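PDB 3IUS: NAD-dependent epimerase/dehydratase domain-containing protein, which is of unknown function but, as a member of the NAD-dependent epimerase/dehydratase family, probably binds NAD or a related dinucleotide in a Rossmann-type domain. Local coordinates for residues 104-108 / 251-255. Sequence-based numbering, arbitrary orientation.
Sequences TAVYG and ENKRV
The Tyr107 ring meets Val255 obliquely, CE2 lying 4.4 Å from CG1, while Val106 CG2 sits over the centre of one ring face, 4.0 Å above its plane. Tyr107 OH accepts hydrogen bonds from Asn206 ND2 and Arg150 NH1, which hold the far end of the ring. The other branch of Val255, CG2, touches Thr104 CG2 at 4.2 Å; its two methyls thus divide between the Tyr107 ring and the Thr104 methyl. The second flat group, the carboxylate of Glu251, reaches along an extended chain to the backbone of Gly108, where OE2 contacts CA at 3.1 Å. Gly108 has a positive phi of 78°, which glycine adopts readily. The hydrogen bonds of OE2 go to Thr124 OG1 and to a water that donates in turn to Ala105 O. Lys253 crosses Thr104 at a slant, turned about CB-CG (chi2 -89°), which brings CD to 3.6 Å from Gly108 O; NZ makes a weak hydrogen bond of 3.3 Å to Thr104 O. NZ donates as well to a second water, 2.8 Å away. That water can donate to Glu251 OE1 and Gly108 O, though more acceptors lie in reach than it has protons. The lysine and glutamate are thus joined through water instead of by a direct salt bridge. With an alanine in place of Glu251, both waters would probably lose an anchor and Thr124 OG1 its carboxylate partner, leaving the ammonium without a nearby acidic counterpart in this contact. The arrangement ties the loop after strand 97-103 of the Rossmann-type sheet to the run entering strand 254-255. An apolar patch of Val255, Thr104 and Tyr107 thus adjoins a hydrated polar network, in which opposite charges probably stabilise each other through shared water.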
loop_
_atom_site.group_PDB
_atom_site.type_symbol
_atom_site.label_atom_id
_atom_site.label_comp_id
_atom_site.label_asym_id
_atom_site.label_seq_id
_atom_site.Cartn_x
_atom_site.Cartn_y
_atom_site.Cartn_z
ATOM N N THR A 104 -3.587 -6.228 2.911
ATOM C CA THR A 104 -3.771 -7.217 3.967
ATOM C C THR A 104 -5.181 -7.790 3.979
ATOM O O THR A 104 -5.502 -8.630 4.822
ATOM C CB THR A 104 -3.451 -6.643 5.357
ATOM O OG1 THR A 104 -4.298 -5.513 5.614
ATOM C CG2 THR A 104 -1.990 -6.224 5.450
ATOM N N ALA A 105 -6.026 -7.340 3.052
ATOM C CA ALA A 105 -7.406 -7.820 3.009
ATOM C C ALA A 105 -7.459 -9.271 2.552
ATOM O O ALA A 105 -8.465 -9.952 2.732
ATOM C CB ALA A 105 -8.274 -6.938 2.116
ATOM N N VAL A 106 -6.358 -9.747 1.981
ATOM C CA VAL A 106 -6.292 -11.128 1.526
ATOM C C VAL A 106 -6.472 -12.144 2.657
ATOM O O VAL A 106 -6.922 -13.268 2.419
ATOM C CB VAL A 106 -4.963 -11.418 0.823
ATOM C CG1 VAL A 106 -4.806 -10.526 -0.406
ATOM C CG2 VAL A 106 -3.808 -11.222 1.781
ATOM N N TYR A 107 -6.104 -11.757 3.875
ATOM C CA TYR A 107 -6.149 -12.671 5.011
ATOM C C TYR A 107 -7.562 -12.961 5.506
ATOM O O TYR A 107 -7.848 -14.061 5.980
ATOM C CB TYR A 107 -5.272 -12.159 6.158
ATOM C CG TYR A 107 -3.800 -12.133 5.819
ATOM C CD1 TYR A 107 -3.115 -13.311 5.552
ATOM C CD2 TYR A 107 -3.101 -10.933 5.755
ATOM C CE1 TYR A 107 -1.776 -13.292 5.233
ATOM C CE2 TYR A 107 -1.766 -10.902 5.446
ATOM C CZ TYR A 107 -1.105 -12.090 5.175
ATOM O OH TYR A 107 0.228 -12.058 4.866
ATOM N N GLY A 108 -8.443 -11.974 5.406
ATOM C CA GLY A 108 -9.798 -12.148 5.886
ATOM C C GLY A 108 -9.892 -12.017 7.392
ATOM O O GLY A 108 -9.051 -11.371 8.024
ATOM N N GLU A 251 -13.878 -7.722 9.313
ATOM C CA GLU A 251 -12.701 -8.576 9.407
ATOM C C GLU A 251 -11.750 -7.989 10.433
ATOM O O GLU A 251 -11.479 -6.793 10.420
ATOM C CB GLU A 251 -11.980 -8.661 8.061
ATOM C CG GLU A 251 -12.752 -9.372 6.972
ATOM C CD GLU A 251 -11.964 -9.478 5.682
ATOM O OE1 GLU A 251 -11.135 -8.583 5.411
ATOM O OE2 GLU A 251 -12.174 -10.458 4.937
ATOM N N ASN A 252 -11.225 -8.835 11.310
ATOM C CA ASN A 252 -10.291 -8.371 12.321
ATOM C C ASN A 252 -9.095 -9.308 12.429
ATOM O O ASN A 252 -9.269 -10.494 12.655
ATOM C CB ASN A 252 -10.996 -8.256 13.669
ATOM C CG ASN A 252 -10.201 -7.457 14.672
ATOM O OD1 ASN A 252 -9.559 -6.464 14.325
ATOM N ND2 ASN A 252 -10.225 -7.893 15.920
ATOM N N LYS A 253 -7.892 -8.763 12.269
ATOM C CA LYS A 253 -6.669 -9.537 12.451
ATOM C C LYS A 253 -5.506 -8.638 12.879
ATOM O O LYS A 253 -5.622 -7.415 12.868
ATOM C CB LYS A 253 -6.315 -10.286 11.166
ATOM C CG LYS A 253 -5.708 -9.420 10.067
ATOM C CD LYS A 253 -6.756 -8.807 9.169
ATOM C CE LYS A 253 -6.114 -7.996 8.049
ATOM N NZ LYS A 253 -7.130 -7.208 7.304
ATOM N N ARG A 254 -4.389 -9.250 13.260
ATOM C CA ARG A 254 -3.178 -8.511 13.572
ATOM C C ARG A 254 -2.112 -9.112 12.682
ATOM O O ARG A 254 -2.035 -10.329 12.563
ATOM C CB ARG A 254 -2.811 -8.666 15.052
ATOM C CG ARG A 254 -3.712 -7.862 15.993
ATOM C CD ARG A 254 -3.350 -8.143 17.444
ATOM N NE ARG A 254 -4.011 -7.219 18.367
ATOM C CZ ARG A 254 -5.260 -7.361 18.777
ATOM N NH1 ARG A 254 -5.988 -8.376 18.333
ATOM N NH2 ARG A 254 -5.786 -6.486 19.625
ATOM N N VAL A 255 -1.336 -8.258 12.017
ATOM C CA VAL A 255 -0.424 -8.724 10.979
ATOM C C VAL A 255 1.028 -8.595 11.412
ATOM O O VAL A 255 1.466 -7.516 11.814
ATOM C CB VAL A 255 -0.629 -7.935 9.663
ATOM C CG1 VAL A 255 0.251 -8.508 8.556
ATOM C CG2 VAL A 255 -2.112 -7.944 9.258
HETATM O O HOH W 1 -11.163 -9.604 2.629
HETATM O O HOH W 2 -8.584 -9.215 5.984
#